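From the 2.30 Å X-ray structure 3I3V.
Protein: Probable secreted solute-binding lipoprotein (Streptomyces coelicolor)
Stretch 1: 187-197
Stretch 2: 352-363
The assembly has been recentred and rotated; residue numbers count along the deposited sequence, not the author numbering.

Stretch 1, residues 187-197: SQDEARHVYST
Stretch 2, residues 352-363: SQVLLPDVYVPP

One helix, residues 188-197, packs against a segment that begins as a strand at Ser352 and continues through turns to Pro363, with phi/psi -93/155 at Leu355, -56/-33 at Pro357 and -94/-17 at Tyr360; Tyr360 N donates to Pro357 O at 2.8 Å. Between the stretches 543 Å² is buried, both sides summed, without a hydrogen bond crossing. Gln188 CA is nearest Leu355 CA (6.3 Å) and Ser196 CA nearest Tyr360 CA (5.1 Å), so both chains run the same way and draw closer toward the helix C-terminus.

Ser187, phi/psi -77/174 and chi1 p, caps the helix: Ser187 OG accepts a weak bond from Glu190 N at 3.4 Å, while Ser187 N donates to Glu190 OE2 at 2.7 Å. Gln188 (chi1 -136°, chi2 p) starts sideways but bends its amide inward, bringing Gln188 OE1 to 3.7 Å from Gln353 O. Ala191 points toward the partner, and Ala191 CB lies 3.6 Å from Leu355 CD2; Leu355 CD1 also lies 3.8 Å from Gln188 O.

Arg192 lies along the helix, chi1 -132° with chi2 and chi3 p. Arg192 NE donates to Gln188 O at 3.2 Å and Arg192 NH2 forms a salt bridge with Asp189 OD1 at 3.1 Å. Arg192 also packs across the contact: Arg192 CD is 3.3 Å from both Leu355 CD1 (leucine chi1 130°, chi2 t) and Tyr360 CE2 (tyrosine chi1 m, chi2 87°).

Tyr195, chi1 m and chi2 -82°, offers a ring face to Pro357, whose CG stands 4.1 Å from the centroid of the Tyr195 ring, 8° off its normal. Tyr195 CB also meets Val361 CG2 (valine chi1 t) at 4.2 Å.

Ser196, chi1 m, turns Ser196 OG back to Arg192 O at 2.9 Å. Ser196 OG also lies 3.4 Å from Tyr360 CB, and Ser196 CA makes a CA-H...O contact with Tyr360 O at 3.5 Å. Ser196 O reaches Pro362 CG at 3.8 Å. Thr197 points away.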

ATOM      1  N   SER C 187       8.342   8.516  59.864  1.00 44.67           N
ATOM      2  CA  SER C 187       8.016   8.387  58.452  1.00 44.87           C
ATOM      3  C   SER C 187       6.697   9.114  58.242  1.00 46.67           C
ATOM      4  O   SER C 187       6.065   9.552  59.199  1.00 46.00           O
ATOM      5  CB  SER C 187       7.855   6.923  58.064  1.00 44.52           C
ATOM      6  OG  SER C 187       6.759   6.342  58.748  1.00 44.95           O
ATOM      7  N   GLN C 188       6.274   9.234  56.992  1.00 49.15           N
ATOM      8  CA  GLN C 188       5.027   9.919  56.687  1.00 51.39           C
ATOM      9  C   GLN C 188       3.848   9.337  57.478  1.00 52.19           C
ATOM     10  O   GLN C 188       3.078  10.071  58.099  1.00 51.84           O
ATOM     11  CB  GLN C 188       4.737   9.826  55.187  1.00 52.71           C
ATOM     12  CG  GLN C 188       4.258  11.132  54.580  1.00 56.86           C
ATOM     13  CD  GLN C 188       5.390  12.116  54.356  1.00 57.17           C
ATOM     14  OE1 GLN C 188       6.321  12.205  55.159  1.00 58.56           O
ATOM     15  NE2 GLN C 188       5.312  12.868  53.264  1.00 58.48           N
ATOM     16  N   ASP C 189       3.714   8.016  57.448  1.00 53.02           N
ATOM     17  CA  ASP C 189       2.632   7.328  58.147  1.00 52.88           C
ATOM     18  C   ASP C 189       2.675   7.520  59.658  1.00 52.16           C
ATOM     19  O   ASP C 189       1.629   7.698  60.292  1.00 53.21           O
ATOM     20  CB  ASP C 189       2.665   5.837  57.815  1.00 55.82           C
ATOM     21  CG  ASP C 189       2.010   5.524  56.482  1.00 59.08           C
ATOM     22  OD1 ASP C 189       2.290   6.234  55.491  1.00 60.41           O
ATOM     23  OD2 ASP C 189       1.212   4.564  56.424  1.00 62.42           O
ATOM     24  N   GLU C 190       3.878   7.488  60.228  1.00 48.61           N
ATOM     25  CA  GLU C 190       4.047   7.663  61.668  1.00 46.22           C
ATOM     26  C   GLU C 190       3.666   9.060  62.123  1.00 44.28           C
ATOM     27  O   GLU C 190       3.015   9.225  63.149  1.00 43.07           O
ATOM     28  CB  GLU C 190       5.489   7.355  62.067  1.00 47.12           C
ATOM     29  CG  GLU C 190       5.781   5.872  62.113  1.00 48.99           C
ATOM     30  CD  GLU C 190       7.250   5.552  61.963  1.00 50.85           C
ATOM     31  OE1 GLU C 190       7.618   4.378  62.170  1.00 52.38           O
ATOM     32  OE2 GLU C 190       8.036   6.465  61.629  1.00 52.73           O
ATOM     33  N   ALA C 191       4.084  10.063  61.360  1.00 44.40           N
ATOM     34  CA  ALA C 191       3.767  11.447  61.686  1.00 43.97           C
ATOM     35  C   ALA C 191       2.254  11.594  61.600  1.00 43.85           C
ATOM     36  O   ALA C 191       1.644  12.335  62.369  1.00 45.27           O
ATOM     37  CB  ALA C 191       4.452  12.394  60.703  1.00 40.46           C
ATOM     38  N   ARG C 192       1.657  10.871  60.658  1.00 45.20           N
ATOM     39  CA  ARG C 192       0.211  10.895  60.451  1.00 46.71           C
ATOM     40  C   ARG C 192      -0.492  10.461  61.739  1.00 45.93           C
ATOM     41  O   ARG C 192      -1.440  11.105  62.191  1.00 45.30           O
ATOM     42  CB  ARG C 192      -0.175   9.935  59.322  1.00 50.19           C
ATOM     43  CG  ARG C 192      -1.117  10.516  58.284  1.00 53.85           C
ATOM     44  CD  ARG C 192      -0.342  11.224  57.184  1.00 58.23           C
ATOM     45  NE  ARG C 192       0.373  10.294  56.313  1.00 60.50           N
ATOM     46  CZ  ARG C 192      -0.211   9.496  55.426  1.00 62.73           C
ATOM     47  NH1 ARG C 192      -1.531   9.511  55.284  1.00 64.71           N
ATOM     48  NH2 ARG C 192       0.524   8.685  54.674  1.00 63.11           N
ATOM     49  N   HIS C 193      -0.024   9.357  62.317  1.00 45.10           N
ATOM     50  CA  HIS C 193      -0.592   8.833  63.557  1.00 45.11           C
ATOM     51  C   HIS C 193      -0.300   9.760  64.737  1.00 42.95           C
ATOM     52  O   HIS C 193      -1.191  10.055  65.537  1.00 42.51           O
ATOM     53  CB  HIS C 193      -0.032   7.431  63.856  1.00 46.40           C
ATOM     54  CG  HIS C 193      -0.274   6.972  65.264  1.00 47.58           C
ATOM     55  ND1 HIS C 193      -1.538   6.816  65.791  1.00 48.30           N
ATOM     56  CD2 HIS C 193       0.589   6.677  66.266  1.00 48.37           C
ATOM     57  CE1 HIS C 193      -1.444   6.446  67.057  1.00 48.53           C
ATOM     58  NE2 HIS C 193      -0.164   6.355  67.370  1.00 49.43           N
ATOM     59  N   VAL C 194       0.949  10.215  64.842  1.00 40.27           N
ATOM     60  CA  VAL C 194       1.340  11.104  65.933  1.00 38.13           C
ATOM     61  C   VAL C 194       0.463  12.352  66.010  1.00 38.45           C
ATOM     62  O   VAL C 194      -0.126  12.627  67.052  1.00 41.01           O
ATOM     63  CB  VAL C 194       2.826  11.542  65.809  1.00 36.02           C
ATOM     64  CG1 VAL C 194       3.189  12.497  66.930  1.00 32.04           C
ATOM     65  CG2 VAL C 194       3.725  10.333  65.864  1.00 35.86           C
ATOM     66  N   TYR C 195       0.355  13.096  64.913  1.00 38.46           N
ATOM     67  CA  TYR C 195      -0.438  14.323  64.918  1.00 38.71           C
ATOM     68  C   TYR C 195      -1.942  14.158  64.842  1.00 39.00           C
ATOM     69  O   TYR C 195      -2.670  15.123  65.039  1.00 38.85           O
ATOM     70  CB  TYR C 195       0.056  15.263  63.815  1.00 37.22           C
ATOM     71  CG  TYR C 195       1.368  15.875  64.204  1.00 36.18           C
ATOM     72  CD1 TYR C 195       1.408  16.983  65.050  1.00 34.19           C
ATOM     73  CD2 TYR C 195       2.574  15.259  63.860  1.00 34.85           C
ATOM     74  CE1 TYR C 195       2.611  17.454  65.555  1.00 33.23           C
ATOM     75  CE2 TYR C 195       3.781  15.720  64.365  1.00 34.87           C
ATOM     76  CZ  TYR C 195       3.787  16.815  65.215  1.00 33.70           C
ATOM     77  OH  TYR C 195       4.962  17.246  65.760  1.00 35.63           O
ATOM     78  N   SER C 196      -2.409  12.943  64.564  1.00 40.01           N
ATOM     79  CA  SER C 196      -3.850  12.684  64.510  1.00 40.89           C
ATOM     80  C   SER C 196      -4.397  12.311  65.888  1.00 40.45           C
ATOM     81  O   SER C 196      -5.481  12.755  66.279  1.00 38.54           O
ATOM     82  CB  SER C 196      -4.168  11.543  63.534  1.00 41.21           C
ATOM     83  OG  SER C 196      -4.196  12.003  62.195  1.00 45.99           O
ATOM     84  N   THR C 197      -3.627  11.505  66.617  1.00 40.76           N
ATOM     85  CA  THR C 197      -4.016  11.011  67.941  1.00 41.85           C
ATOM     86  C   THR C 197      -3.378  11.748  69.122  1.00 41.67           C
ATOM     87  O   THR C 197      -3.835  11.621  70.261  1.00 40.24           O
ATOM     88  CB  THR C 197      -3.656   9.524  68.070  1.00 41.75           C
ATOM     89  OG1 THR C 197      -2.229   9.376  67.990  1.00 42.71           O
ATOM     90  CG2 THR C 197      -4.296   8.724  66.940  1.00 39.54           C
ATOM     91  N   SER C 352      14.722  15.599  51.850  1.00 49.64           N
ATOM     92  CA  SER C 352      13.613  14.680  52.106  1.00 48.56           C
ATOM     93  C   SER C 352      12.322  15.363  52.553  1.00 47.97           C
ATOM     94  O   SER C 352      12.341  16.294  53.357  1.00 47.07           O
ATOM     95  CB  SER C 352      14.020  13.645  53.156  1.00 48.52           C
ATOM     96  OG  SER C 352      15.105  12.859  52.695  1.00 49.21           O
ATOM     97  N   GLN C 353      11.201  14.874  52.031  1.00 46.71           N
ATOM     98  CA  GLN C 353       9.886  15.422  52.353  1.00 44.75           C
ATOM     99  C   GLN C 353       9.358  14.955  53.691  1.00 42.86           C
ATOM    100  O   GLN C 353       9.418  13.765  53.998  1.00 43.38           O
ATOM    101  CB  GLN C 353       8.835  14.989  51.328  1.00 46.33           C
ATOM    102  CG  GLN C 353       8.965  15.500  49.922  1.00 46.40           C
ATOM    103  CD  GLN C 353       7.822  15.002  49.057  1.00 47.41           C
ATOM    104  OE1 GLN C 353       6.647  15.206  49.381  1.00 48.59           O
ATOM    105  NE2 GLN C 353       8.157  14.342  47.954  1.00 47.73           N
ATOM    106  N   VAL C 354       8.831  15.888  54.478  1.00 39.58           N
ATOM    107  CA  VAL C 354       8.193  15.536  55.737  1.00 38.59           C
ATOM    108  C   VAL C 354       6.784  16.108  55.636  1.00 37.76           C
ATOM    109  O   VAL C 354       6.485  16.892  54.736  1.00 35.39           O
ATOM    110  CB  VAL C 354       8.927  16.084  56.976  1.00 38.49           C
ATOM    111  CG1 VAL C 354      10.288  15.423  57.079  1.00 37.94           C
ATOM    112  CG2 VAL C 354       9.045  17.596  56.908  1.00 39.34           C
ATOM    113  N   LEU C 355       5.914  15.738  56.556  1.00 36.75           N
ATOM    114  CA  LEU C 355       4.547  16.190  56.447  1.00 37.61           C
ATOM    115  C   LEU C 355       4.108  17.470  57.159  1.00 37.91           C
ATOM    116  O   LEU C 355       4.726  17.917  58.133  1.00 36.46           O
ATOM    117  CB  LEU C 355       3.642  15.003  56.806  1.00 39.40           C
ATOM    118  CG  LEU C 355       2.489  15.021  57.795  1.00 41.65           C
ATOM    119  CD1 LEU C 355       1.838  13.649  57.779  1.00 42.53           C
ATOM    120  CD2 LEU C 355       2.990  15.340  59.194  1.00 42.95           C
ATOM    121  N   LEU C 356       3.056  18.077  56.608  1.00 36.66           N
ATOM    122  CA  LEU C 356       2.444  19.278  57.163  1.00 35.79           C
ATOM    123  C   LEU C 356       1.278  18.748  58.007  1.00 36.30           C
ATOM    124  O   LEU C 356       0.295  18.251  57.472  1.00 37.35           O
ATOM    125  CB  LEU C 356       1.906  20.184  56.055  1.00 33.32           C
ATOM    126  CG  LEU C 356       1.107  21.374  56.614  1.00 34.07           C
ATOM    127  CD1 LEU C 356       2.022  22.216  57.470  1.00 30.20           C
ATOM    128  CD2 LEU C 356       0.506  22.211  55.492  1.00 33.32           C
ATOM    129  N   PRO C 357       1.373  18.861  59.338  1.00 36.08           N
ATOM    130  CA  PRO C 357       0.349  18.383  60.277  1.00 36.21           C
ATOM    131  C   PRO C 357      -1.087  18.899  60.129  1.00 35.87           C
ATOM    132  O   PRO C 357      -2.036  18.177  60.420  1.00 36.07           O
ATOM    133  CB  PRO C 357       0.939  18.746  61.640  1.00 35.31           C
ATOM    134  CG  PRO C 357       2.426  18.785  61.380  1.00 36.32           C
ATOM    135  CD  PRO C 357       2.481  19.497  60.065  1.00 34.37           C
ATOM    136  N   ASP C 358      -1.232  20.140  59.682  1.00 35.50           N
ATOM    137  CA  ASP C 358      -2.530  20.799  59.543  1.00 35.34           C
ATOM    138  C   ASP C 358      -3.776  19.955  59.282  1.00 37.09           C
ATOM    139  O   ASP C 358      -4.717  19.970  60.074  1.00 35.71           O
ATOM    140  CB  ASP C 358      -2.422  21.885  58.484  1.00 34.74           C
ATOM    141  CG  ASP C 358      -1.497  22.998  58.908  1.00 33.09           C
ATOM    142  OD1 ASP C 358      -0.514  22.702  59.611  1.00 32.00           O
ATOM    143  OD2 ASP C 358      -1.745  24.160  58.535  1.00 34.89           O
ATOM    144  N   VAL C 359      -3.786  19.228  58.175  1.00 39.23           N
ATOM    145  CA  VAL C 359      -4.937  18.415  57.808  1.00 39.97           C
ATOM    146  C   VAL C 359      -5.308  17.355  58.836  1.00 38.52           C
ATOM    147  O   VAL C 359      -6.477  17.010  58.966  1.00 38.70           O
ATOM    148  CB  VAL C 359      -4.700  17.678  56.465  1.00 42.44           C
ATOM    149  CG1 VAL C 359      -6.007  17.585  55.687  1.00 43.71           C
ATOM    150  CG2 VAL C 359      -3.614  18.379  55.661  1.00 45.44           C
ATOM    151  N   TYR C 360      -4.317  16.846  59.563  1.00 37.54           N
ATOM    152  CA  TYR C 360      -4.547  15.776  60.532  1.00 37.11           C
ATOM    153  C   TYR C 360      -4.800  16.180  61.978  1.00 36.14           C
ATOM    154  O   TYR C 360      -5.300  15.377  62.767  1.00 35.94           O
ATOM    155  CB  TYR C 360      -3.377  14.791  60.492  1.00 38.47           C
ATOM    156  CG  TYR C 360      -2.897  14.477  59.092  1.00 39.24           C
ATOM    157  CD1 TYR C 360      -1.937  15.274  58.472  1.00 40.70           C
ATOM    158  CD2 TYR C 360      -3.431  13.405  58.375  1.00 40.43           C
ATOM    159  CE1 TYR C 360      -1.515  15.014  57.164  1.00 41.60           C
ATOM    160  CE2 TYR C 360      -3.021  13.134  57.067  1.00 41.27           C
ATOM    161  CZ  TYR C 360      -2.060  13.945  56.467  1.00 42.75           C
ATOM    162  OH  TYR C 360      -1.652  13.677  55.174  1.00 44.25           O
ATOM    163  N   VAL C 361      -4.456  17.411  62.330  1.00 34.72           N
ATOM    164  CA  VAL C 361      -4.651  17.884  63.690  1.00 33.13           C
ATOM    165  C   VAL C 361      -6.114  18.263  63.936  1.00 34.52           C
ATOM    166  O   VAL C 361      -6.644  19.150  63.273  1.00 35.64           O
ATOM    167  CB  VAL C 361      -3.770  19.125  63.984  1.00 32.66           C
ATOM    168  CG1 VAL C 361      -4.061  19.637  65.381  1.00 30.60           C
ATOM    169  CG2 VAL C 361      -2.281  18.774  63.844  1.00 31.09           C
ATOM    170  N   PRO C 362      -6.787  17.585  64.887  1.00 34.45           N
ATOM    171  CA  PRO C 362      -8.187  17.910  65.175  1.00 33.06           C
ATOM    172  C   PRO C 362      -8.222  19.404  65.484  1.00 33.50           C
ATOM    173  O   PRO C 362      -7.409  19.888  66.274  1.00 35.25           O
ATOM    174  CB  PRO C 362      -8.490  17.067  66.409  1.00 32.79           C
ATOM    175  CG  PRO C 362      -7.594  15.866  66.230  1.00 34.09           C
ATOM    176  CD  PRO C 362      -6.302  16.504  65.765  1.00 34.20           C
ATOM    177  N   PRO C 363      -9.157  20.151  64.872  1.00 32.30           N
ATOM    178  CA  PRO C 363      -9.235  21.596  65.119  1.00 31.66           C
ATOM    179  C   PRO C 363      -9.189  21.993  66.599  1.00 32.37           C
ATOM    180  O   PRO C 363      -8.663  23.046  66.951  1.00 31.44           O
ATOM    181  CB  PRO C 363     -10.555  21.991  64.448  1.00 30.58           C
ATOM    182  CG  PRO C 363     -10.665  21.006  63.321  1.00 33.31           C
ATOM    183  CD  PRO C 363     -10.250  19.708  63.984  1.00 30.27           C
TER